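Local structure of putative O-acetylhomoserine (Thiol)-lyase (4OC9) at residues M85-Y90 / V199-L204; I93-S98 / V177-N182; N305-H310 / G341-E346. The protein probably uses pyridoxal 5'-phosphate to make homocysteine from O-acetylhomoserine and sulfide. All blocks are in the same frame, centred on the assembly; numbering follows the deposited sequence. Where two conformers were deposited one is given.

Contact 1 (M85-Y90 / V199-L204); sequences MAACFY and VIVHSL
Helix 85-90 runs nearly antiparallel to strand 199-203, the two axes passing 7.5 Å apart at an angle of 158°, with Ala87 set against Val201. So close an approach needs small residues on the helix. Ala87 turns only a methyl to the strand, and Ala87 CB lies 4.2 Å from the carbonyl oxygen His202 O. Val201 meets the helix with both branches. With chi1 at -70°, Val201 CG1 sits beside the backbone N and reaches the helix backbone, 3.8 Å from Ala87 O. Val201 CG2 is directed to the neighbouring residue, meeting Cys88 SG at 4.1 Å. The thiol is compact and weakly polar, so it packs here like a short apolar side chain; it also touches Leu115 of helix 110-119. His202 points away from the helix, and its NE2 is hydrogen-bonded to Glu73. At one end of this pairing Met85 N and Ser203 OG are both hydrogen-bonded to the phosphate group of the modified lysine at position 206. A helix N-terminal turn and a strand end converging on the cofactor phosphate are typical of the large domain of fold type I pyridoxal phosphate enzymes.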
loop_
_atom_site.group_PDB
_atom_site.type_symbol
_atom_site.label_atom_id
_atom_site.label_comp_id
_atom_site.label_asym_id
_atom_site.label_seq_id
_atom_site.Cartn_x
_atom_site.Cartn_y
_atom_site.Cartn_z
HETATM N N MSE D 85 16.957 -14.258 0.011
HETATM C CA MSE D 85 17.310 -15.531 -0.613
HETATM C C MSE D 85 17.487 -15.309 -2.080
HETATM O O MSE D 85 18.464 -15.757 -2.662
HETATM C CB MSE D 85 16.216 -16.570 -0.447
HETATM C CG MSE D 85 16.126 -17.150 0.955
HETATM SE SE MSE D 85 17.891 -17.735 1.644
HETATM C CE MSE D 85 18.355 -18.964 0.192
ATOM N N ALA D 86 16.550 -14.603 -2.701
ATOM C CA ALA D 86 16.650 -14.324 -4.119
ATOM C C ALA D 86 17.942 -13.595 -4.405
ATOM O O ALA D 86 18.587 -13.851 -5.419
ATOM C CB ALA D 86 15.471 -13.503 -4.603
ATOM N N ALA D 87 18.332 -12.683 -3.521
ATOM C CA ALA D 87 19.584 -11.939 -3.678
ATOM C C ALA D 87 20.790 -12.902 -3.621
ATOM O O ALA D 87 21.735 -12.767 -4.410
ATOM C CB ALA D 87 19.713 -10.872 -2.599
ATOM N N CYS D 88 20.795 -13.829 -2.660
ATOM C CA CYS D 88 21.899 -14.805 -2.530
ATOM C C CYS D 88 21.941 -15.691 -3.798
ATOM O O CYS D 88 22.982 -15.851 -4.413
ATOM C CB CYS D 88 21.770 -15.640 -1.265
ATOM S SG CYS D 88 21.945 -14.732 0.290
ATOM N N PHE D 89 20.772 -16.179 -4.215
ATOM C CA PHE D 89 20.628 -17.013 -5.416
ATOM C C PHE D 89 21.151 -16.280 -6.667
ATOM O O PHE D 89 22.013 -16.791 -7.380
ATOM C CB PHE D 89 19.193 -17.506 -5.510
ATOM C CG PHE D 89 18.849 -18.111 -6.813
ATOM C CD1 PHE D 89 19.541 -19.191 -7.292
ATOM C CD2 PHE D 89 17.718 -17.670 -7.503
ATOM C CE1 PHE D 89 19.184 -19.777 -8.502
ATOM C CE2 PHE D 89 17.335 -18.247 -8.686
ATOM C CZ PHE D 89 18.075 -19.313 -9.198
ATOM N N TYR D 90 20.622 -15.092 -6.922
ATOM C CA TYR D 90 21.038 -14.260 -8.055
ATOM C C TYR D 90 22.527 -13.941 -8.060
ATOM O O TYR D 90 23.141 -13.929 -9.116
ATOM C CB TYR D 90 20.191 -12.980 -8.076
ATOM C CG TYR D 90 18.854 -13.126 -8.771
ATOM C CD1 TYR D 90 18.136 -14.316 -8.707
ATOM C CD2 TYR D 90 18.224 -12.021 -9.326
ATOM C CE1 TYR D 90 16.916 -14.448 -9.328
ATOM C CE2 TYR D 90 16.983 -12.134 -9.925
ATOM C CZ TYR D 90 16.331 -13.348 -9.915
ATOM O OH TYR D 90 15.092 -13.475 -10.497
ATOM N N VAL D 199 31.199 -8.167 -3.933
ATOM C CA VAL D 199 29.755 -8.121 -3.926
ATOM C C VAL D 199 29.155 -8.315 -2.542
ATOM O O VAL D 199 29.519 -9.205 -1.814
ATOM C CB VAL D 199 29.164 -9.219 -4.848
ATOM C CG1 VAL D 199 27.640 -9.272 -4.768
ATOM C CG2 VAL D 199 29.593 -8.981 -6.281
ATOM N N ILE D 200 28.214 -7.446 -2.200
ATOM C CA ILE D 200 27.514 -7.510 -0.924
ATOM C C ILE D 200 26.041 -7.860 -1.111
ATOM O O ILE D 200 25.373 -7.314 -2.002
ATOM C CB ILE D 200 27.565 -6.174 -0.182
ATOM C CG1 ILE D 200 28.953 -5.946 0.395
ATOM C CG2 ILE D 200 26.579 -6.182 0.968
ATOM C CD1 ILE D 200 29.132 -4.599 1.041
ATOM N N VAL D 201 25.558 -8.820 -0.334
ATOM C CA VAL D 201 24.138 -9.167 -0.394
ATOM C C VAL D 201 23.501 -8.831 0.948
ATOM O O VAL D 201 24.155 -8.865 1.998
ATOM C CB VAL D 201 23.814 -10.610 -0.766
ATOM C CG1 VAL D 201 24.145 -10.863 -2.211
ATOM C CG2 VAL D 201 24.508 -11.593 0.172
ATOM N N HIS D 202 22.249 -8.427 0.897
ATOM C CA HIS D 202 21.510 -8.093 2.104
ATOM C C HIS D 202 20.115 -8.613 2.073
ATOM O O HIS D 202 19.469 -8.670 1.018
ATOM C CB HIS D 202 21.260 -6.596 2.271
ATOM C CG HIS D 202 22.439 -5.795 2.716
ATOM N ND1 HIS D 202 22.788 -5.686 4.044
ATOM C CD2 HIS D 202 23.253 -4.950 2.039
ATOM C CE1 HIS D 202 23.832 -4.889 4.150
ATOM N NE2 HIS D 202 24.142 -4.439 2.946
ATOM N N SER D 203 19.673 -9.057 3.231
ATOM C CA SER D 203 18.301 -9.470 3.352
ATOM C C SER D 203 17.737 -8.189 3.925
ATOM O O SER D 203 17.930 -7.901 5.092
ATOM C CB SER D 203 18.030 -10.602 4.321
ATOM O OG SER D 203 16.606 -10.658 4.477
ATOM N N LEU D 204 17.111 -7.384 3.085
ATOM C CA LEU D 204 16.499 -6.100 3.500
ATOM C C LEU D 204 15.312 -6.331 4.444
ATOM O O LEU D 204 14.910 -5.475 5.212
ATOM C CB LEU D 204 16.018 -5.344 2.282
ATOM C CG LEU D 204 17.071 -5.033 1.221
ATOM C CD1 LEU D 204 16.423 -4.254 0.081
ATOM C CD2 LEU D 204 18.217 -4.236 1.813
#

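Contact 2 (I93-S98 / V177-N182); sequences INLASS and VSICDN
Leu95 stands with CG beside its backbone N (chi1 -62°) and CD1 carried on by an almost straight second torsion (chi2 172°), which aims the fork of its isobutyl group at Val177 and Ile179. Val177 answers with a fork: CG1 lies opposite the backbone N across the CA-CB bond (chi1 171°) and CG2 beside it, a setting that presents CG1 to Leu95 CD1 and CG2 to Leu95 CD2. The two side chains cross obliquely and meet branch to branch. Leu95 CD1 comes to 3.6 Å from Val177 CG1, while Leu95 CD2 is 3.9 Å from Val177 CG2. Val177 CB lies 3.8 Å from Leu95 CD1. Two residues further along the same face of the strand, Ile179 extends its chain, and Ile179 CD1 comes to 3.9 Å from Leu95 CD1. A beta-branched residue suits a strand, and here valine and isoleucine also supply the methyls that a flexible leucine can fit. Leu95 belongs to the loop between helix 84-93 and strand 101-105, and it also packs on Ala148 of neighbouring strand 146-152 and on Phe258 of helix 257-270. Just before it, Asn94 uses both ends of its amide, OD1 to Trp266 NE1 and ND2 to Phe258 O, tying the turn to that same helix. The loop is thus fixed by directed polar bonds at Asn94 and by methyl packing at Leu95. Because the meeting with the strand is wholly aliphatic and buried, its stability probably comes chiefly from dispersion and the exclusion of water, forces that depend on close fit rather than bond direction.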
loop_
_atom_site.group_PDB
_atom_site.type_symbol
_atom_site.label_atom_id
_atom_site.label_comp_id
_atom_site.label_asym_id
_atom_site.label_seq_id
_atom_site.Cartn_x
_atom_site.Cartn_y
_atom_site.Cartn_z
ATOM N N ILE D 93 24.374 -17.469 -9.059
ATOM C CA ILE D 93 24.156 -17.855 -10.469
ATOM C C ILE D 93 24.682 -16.824 -11.438
ATOM O O ILE D 93 24.902 -17.159 -12.588
ATOM C CB ILE D 93 22.691 -18.179 -10.815
ATOM C CG1 ILE D 93 21.815 -16.927 -10.629
ATOM C CG2 ILE D 93 22.215 -19.368 -9.985
ATOM C CD1 ILE D 93 20.343 -17.145 -10.907
ATOM N N ASN D 94 24.911 -15.592 -10.997
ATOM C CA ASN D 94 25.411 -14.599 -11.927
ATOM C C ASN D 94 26.894 -14.854 -12.140
ATOM O O ASN D 94 27.514 -14.275 -13.034
ATOM C CB ASN D 94 25.255 -13.185 -11.377
ATOM C CG ASN D 94 25.357 -12.130 -12.460
ATOM O OD1 ASN D 94 24.950 -12.364 -13.605
ATOM N ND2 ASN D 94 25.777 -10.943 -12.092
ATOM N N LEU D 95 27.460 -15.695 -11.275
ATOM C CA LEU D 95 28.874 -16.058 -11.295
ATOM C C LEU D 95 29.163 -17.512 -11.661
ATOM O O LEU D 95 30.144 -17.779 -12.348
ATOM C CB LEU D 95 29.475 -15.797 -9.918
ATOM C CG LEU D 95 29.455 -14.344 -9.440
ATOM C CD1 LEU D 95 29.892 -14.239 -7.992
ATOM C CD2 LEU D 95 30.307 -13.472 -10.348
ATOM N N ALA D 96 28.306 -18.430 -11.221
ATOM C CA ALA D 96 28.488 -19.845 -11.504
ATOM C C ALA D 96 27.332 -20.439 -12.296
ATOM O O ALA D 96 26.169 -20.056 -12.129
ATOM C CB ALA D 96 28.640 -20.610 -10.211
ATOM N N SER D 97 27.678 -21.386 -13.164
ATOM C CA SER D 97 26.712 -22.089 -13.996
ATOM C C SER D 97 27.012 -23.583 -13.878
ATOM O O SER D 97 27.977 -23.980 -13.213
ATOM C CB SER D 97 26.746 -21.592 -15.441
ATOM O OG SER D 97 28.041 -21.736 -15.984
ATOM N N SER D 98 26.193 -24.405 -14.511
ATOM C CA SER D 98 26.377 -25.840 -14.443
ATOM C C SER D 98 27.853 -26.279 -14.685
ATOM O O SER D 98 28.520 -25.855 -15.644
ATOM C CB SER D 98 25.434 -26.534 -15.429
ATOM O OG SER D 98 25.482 -27.930 -15.237
ATOM N N VAL D 177 35.571 -13.775 -7.337
ATOM C CA VAL D 177 34.636 -12.792 -6.788
ATOM C C VAL D 177 34.198 -13.211 -5.407
ATOM O O VAL D 177 33.817 -14.381 -5.202
ATOM C CB VAL D 177 33.367 -12.685 -7.640
ATOM C CG1 VAL D 177 32.327 -11.825 -6.940
ATOM C CG2 VAL D 177 33.682 -12.150 -9.033
ATOM N N SER D 178 34.332 -12.295 -4.444
ATOM C CA SER D 178 33.932 -12.567 -3.067
ATOM C C SER D 178 32.568 -11.937 -2.809
ATOM O O SER D 178 32.328 -10.775 -3.171
ATOM C CB SER D 178 34.923 -11.981 -2.070
ATOM O OG SER D 178 34.979 -10.560 -2.169
ATOM N N ILE D 179 31.690 -12.717 -2.179
ATOM C CA ILE D 179 30.330 -12.290 -1.826
ATOM C C ILE D 179 30.127 -12.264 -0.315
ATOM O O ILE D 179 30.272 -13.300 0.352
ATOM C CB ILE D 179 29.253 -13.265 -2.337
ATOM C CG1 ILE D 179 29.301 -13.383 -3.851
ATOM C CG2 ILE D 179 27.882 -12.753 -1.916
ATOM C CD1 ILE D 179 28.389 -14.465 -4.409
ATOM N N CYS D 180 29.803 -11.092 0.235
ATOM C CA CYS D 180 29.567 -10.949 1.657
ATOM C C CYS D 180 28.117 -10.588 1.973
ATOM O O CYS D 180 27.634 -9.583 1.517
ATOM C CB CYS D 180 30.467 -9.853 2.248
ATOM S SG CYS D 180 30.224 -9.548 4.028
ATOM N N ASP D 181 27.477 -11.391 2.812
ATOM C CA ASP D 181 26.124 -11.169 3.266
ATOM C C ASP D 181 26.306 -10.311 4.522
ATOM O O ASP D 181 26.717 -10.794 5.584
ATOM C CB ASP D 181 25.443 -12.498 3.535
ATOM C CG ASP D 181 24.013 -12.356 4.016
ATOM O OD1 ASP D 181 23.701 -11.389 4.763
ATOM O OD2 ASP D 181 23.205 -13.245 3.678
ATOM N N ASN D 182 25.990 -9.022 4.401
ATOM C CA ASN D 182 26.177 -8.059 5.516
ATOM C C ASN D 182 24.859 -7.702 6.199
ATOM O O ASN D 182 24.736 -6.643 6.827
ATOM C CB ASN D 182 26.807 -6.790 4.915
ATOM C CG ASN D 182 27.460 -5.902 5.939
ATOM O OD1 ASN D 182 28.051 -6.391 6.871
ATOM N ND2 ASN D 182 27.427 -4.589 5.726
#

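Contact 3 (N305-H310 / G341-E346); sequences NFLNSH and GLLSFE
Leu307 O accepts a hydrogen bond from His310 N at 3.2 Å, a bond reaching back three residues that curls the backbone over the leucine carrying this contact. His310 itself is held by its ring, NE2 bonding to Glu423 OE2 and ND1 accepting from Asp312 N. From the helix, Leu307 points its side chain at strand 342-346 and meets two residues there. Phe345 has CG between its backbone N and carbonyl carbon (chi1 67°), which stands the ring up toward the helix. Leu307 CD2 lies over one face of that ring, while Leu307 CD1, on the same side, sits above the rim, 3.6 Å from Phe345 CD2. The side chains cross at about a right angle, so the fork of the leucine is set across the ring. Helix 276-309 here packs against the mixed sheet of the C-terminal domain, in the layered alpha/beta arrangement of fold type I enzymes; helix 411-422 joins the same layer, its Ile422 touching Leu307. Two residues before Phe345, on the same face of the strand, Leu343 brings CD1 to 4.0 Å from Leu307 CD1. Ser344, between them, points away from the helix, and its hydroxyl is hydrogen-bonded to Asn317 ND2.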
loop_
_atom_site.group_PDB
_atom_site.type_symbol
_atom_site.label_atom_id
_atom_site.label_comp_id
_atom_site.label_asym_id
_atom_site.label_seq_id
_atom_site.Cartn_x
_atom_site.Cartn_y
_atom_site.Cartn_z
ATOM N N ASN D 305 25.092 -8.929 28.742
ATOM C CA ASN D 305 25.753 -8.837 30.051
ATOM C C ASN D 305 24.930 -9.511 31.156
ATOM O O ASN D 305 25.470 -10.151 32.052
ATOM C CB ASN D 305 26.065 -7.377 30.421
ATOM C CG ASN D 305 27.115 -6.764 29.524
ATOM O OD1 ASN D 305 27.914 -7.478 28.912
ATOM N ND2 ASN D 305 27.158 -5.446 29.474
ATOM N N PHE D 306 23.614 -9.315 31.100
ATOM C CA PHE D 306 22.692 -9.910 32.067
ATOM C C PHE D 306 22.715 -11.419 31.955
ATOM O O PHE D 306 22.814 -12.106 32.955
ATOM C CB PHE D 306 21.268 -9.395 31.846
ATOM C CG PHE D 306 20.214 -10.263 32.475
ATOM C CD1 PHE D 306 19.922 -10.190 33.817
ATOM C CD2 PHE D 306 19.524 -11.141 31.709
ATOM C CE1 PHE D 306 18.959 -11.003 34.371
ATOM C CE2 PHE D 306 18.551 -11.954 32.248
ATOM C CZ PHE D 306 18.287 -11.903 33.586
ATOM N N LEU D 307 22.574 -11.932 30.744
ATOM C CA LEU D 307 22.598 -13.358 30.558
ATOM C C LEU D 307 23.947 -13.949 31.005
ATOM O O LEU D 307 24.006 -15.018 31.617
ATOM C CB LEU D 307 22.376 -13.717 29.078
ATOM C CG LEU D 307 20.993 -13.415 28.474
ATOM C CD1 LEU D 307 20.966 -13.585 26.978
ATOM C CD2 LEU D 307 19.933 -14.278 29.140
ATOM N N ASN D 308 25.020 -13.246 30.667
ATOM C CA ASN D 308 26.347 -13.703 30.970
ATOM C C ASN D 308 26.656 -13.865 32.456
ATOM O O ASN D 308 27.575 -14.567 32.819
ATOM C CB ASN D 308 27.358 -12.706 30.416
ATOM C CG ASN D 308 28.789 -13.224 30.508
ATOM O OD1 ASN D 308 29.117 -14.299 29.997
ATOM N ND2 ASN D 308 29.660 -12.401 31.046
ATOM N N SER D 309 25.897 -13.178 33.307
ATOM C CA SER D 309 26.099 -13.249 34.748
ATOM C C SER D 309 25.062 -14.069 35.472
ATOM O O SER D 309 25.177 -14.272 36.673
ATOM C CB SER D 309 25.999 -11.846 35.343
ATOM O OG SER D 309 26.954 -10.981 34.774
ATOM N N HIS D 310 24.032 -14.516 34.769
ATOM C CA HIS D 310 22.983 -15.279 35.417
ATOM C C HIS D 310 23.410 -16.750 35.586
ATOM O O HIS D 310 23.875 -17.361 34.637
ATOM C CB HIS D 310 21.713 -15.173 34.618
ATOM C CG HIS D 310 20.496 -15.554 35.389
ATOM N ND1 HIS D 310 20.057 -16.850 35.502
ATOM C CD2 HIS D 310 19.612 -14.796 36.072
ATOM C CE1 HIS D 310 18.961 -16.880 36.236
ATOM N NE2 HIS D 310 18.672 -15.643 36.595
ATOM N N GLY D 341 21.830 -6.468 16.876
ATOM C CA GLY D 341 20.876 -7.075 17.813
ATOM C C GLY D 341 20.647 -8.545 17.875
ATOM O O GLY D 341 19.669 -8.985 18.465
ATOM N N LEU D 342 21.529 -9.320 17.264
ATOM C CA LEU D 342 21.369 -10.759 17.300
ATOM C C LEU D 342 22.333 -11.374 18.296
ATOM O O LEU D 342 23.488 -10.960 18.394
ATOM C CB LEU D 342 21.709 -11.356 15.954
ATOM C CG LEU D 342 21.343 -12.827 15.831
ATOM C CD1 LEU D 342 19.808 -12.932 15.859
ATOM C CD2 LEU D 342 21.859 -13.371 14.528
ATOM N N LEU D 343 21.861 -12.324 19.082
ATOM C CA LEU D 343 22.757 -12.989 20.023
ATOM C C LEU D 343 22.189 -14.382 20.296
ATOM O O LEU D 343 21.032 -14.650 19.951
ATOM C CB LEU D 343 22.898 -12.230 21.310
ATOM C CG LEU D 343 21.759 -12.129 22.318
ATOM C CD1 LEU D 343 21.498 -13.467 22.979
ATOM C CD2 LEU D 343 22.162 -11.179 23.429
ATOM N N SER D 344 23.003 -15.277 20.860
ATOM C CA SER D 344 22.492 -16.583 21.196
ATOM C C SER D 344 23.064 -16.954 22.539
ATOM O O SER D 344 23.993 -16.339 23.030
ATOM C CB SER D 344 22.814 -17.655 20.167
ATOM O OG SER D 344 24.181 -17.915 20.140
ATOM N N PHE D 345 22.423 -17.904 23.203
ATOM C CA PHE D 345 22.911 -18.352 24.501
ATOM C C PHE D 345 22.510 -19.805 24.729
ATOM O O PHE D 345 21.597 -20.317 24.081
ATOM C CB PHE D 345 22.417 -17.466 25.674
ATOM C CG PHE D 345 20.944 -17.519 25.934
ATOM C CD1 PHE D 345 20.423 -18.464 26.795
ATOM C CD2 PHE D 345 20.088 -16.628 25.335
ATOM C CE1 PHE D 345 19.064 -18.507 27.047
ATOM C CE2 PHE D 345 18.733 -16.672 25.570
ATOM C CZ PHE D 345 18.220 -17.604 26.438
ATOM N N GLU D 346 23.186 -20.427 25.686
ATOM C CA GLU D 346 22.942 -21.800 26.060
ATOM C C GLU D 346 22.132 -21.882 27.337
ATOM O O GLU D 346 22.482 -21.273 28.347
ATOM C CB GLU D 346 24.283 -22.544 26.286
ATOM C CG GLU D 346 25.176 -22.577 25.060
ATOM C CD GLU D 346 24.536 -23.333 23.916
ATOM O OE1 GLU D 346 24.012 -24.440 24.178
ATOM O OE2 GLU D 346 24.592 -22.849 22.762
#

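Overall arrangement
Contacts 1 and 2 share one sheet: strands 177-181 and 199-203 are parallel neighbours, joined by probable hydrogen bonds Val199 O to Cys180 N (2.8 Å) and Val201 N to Cys180 O (2.9 Å), with contact centres about 9 Å apart. Contact 1 adjoins the cofactor phosphate through Met85 N and Ser203 OG, while the strand of contact 2 carries Asp181, whose OD2 lies near the pyridine nitrogen. Both also touch the second subunit. The strand of contact 3 belongs to another sheet, the contact's centre lying about 29 Å from that of contact 1 and 33 Å from that of contact 2. A weak hydrogen bond links Gly341 N to Tyr207 OH, next to the cofactor-bearing lysine.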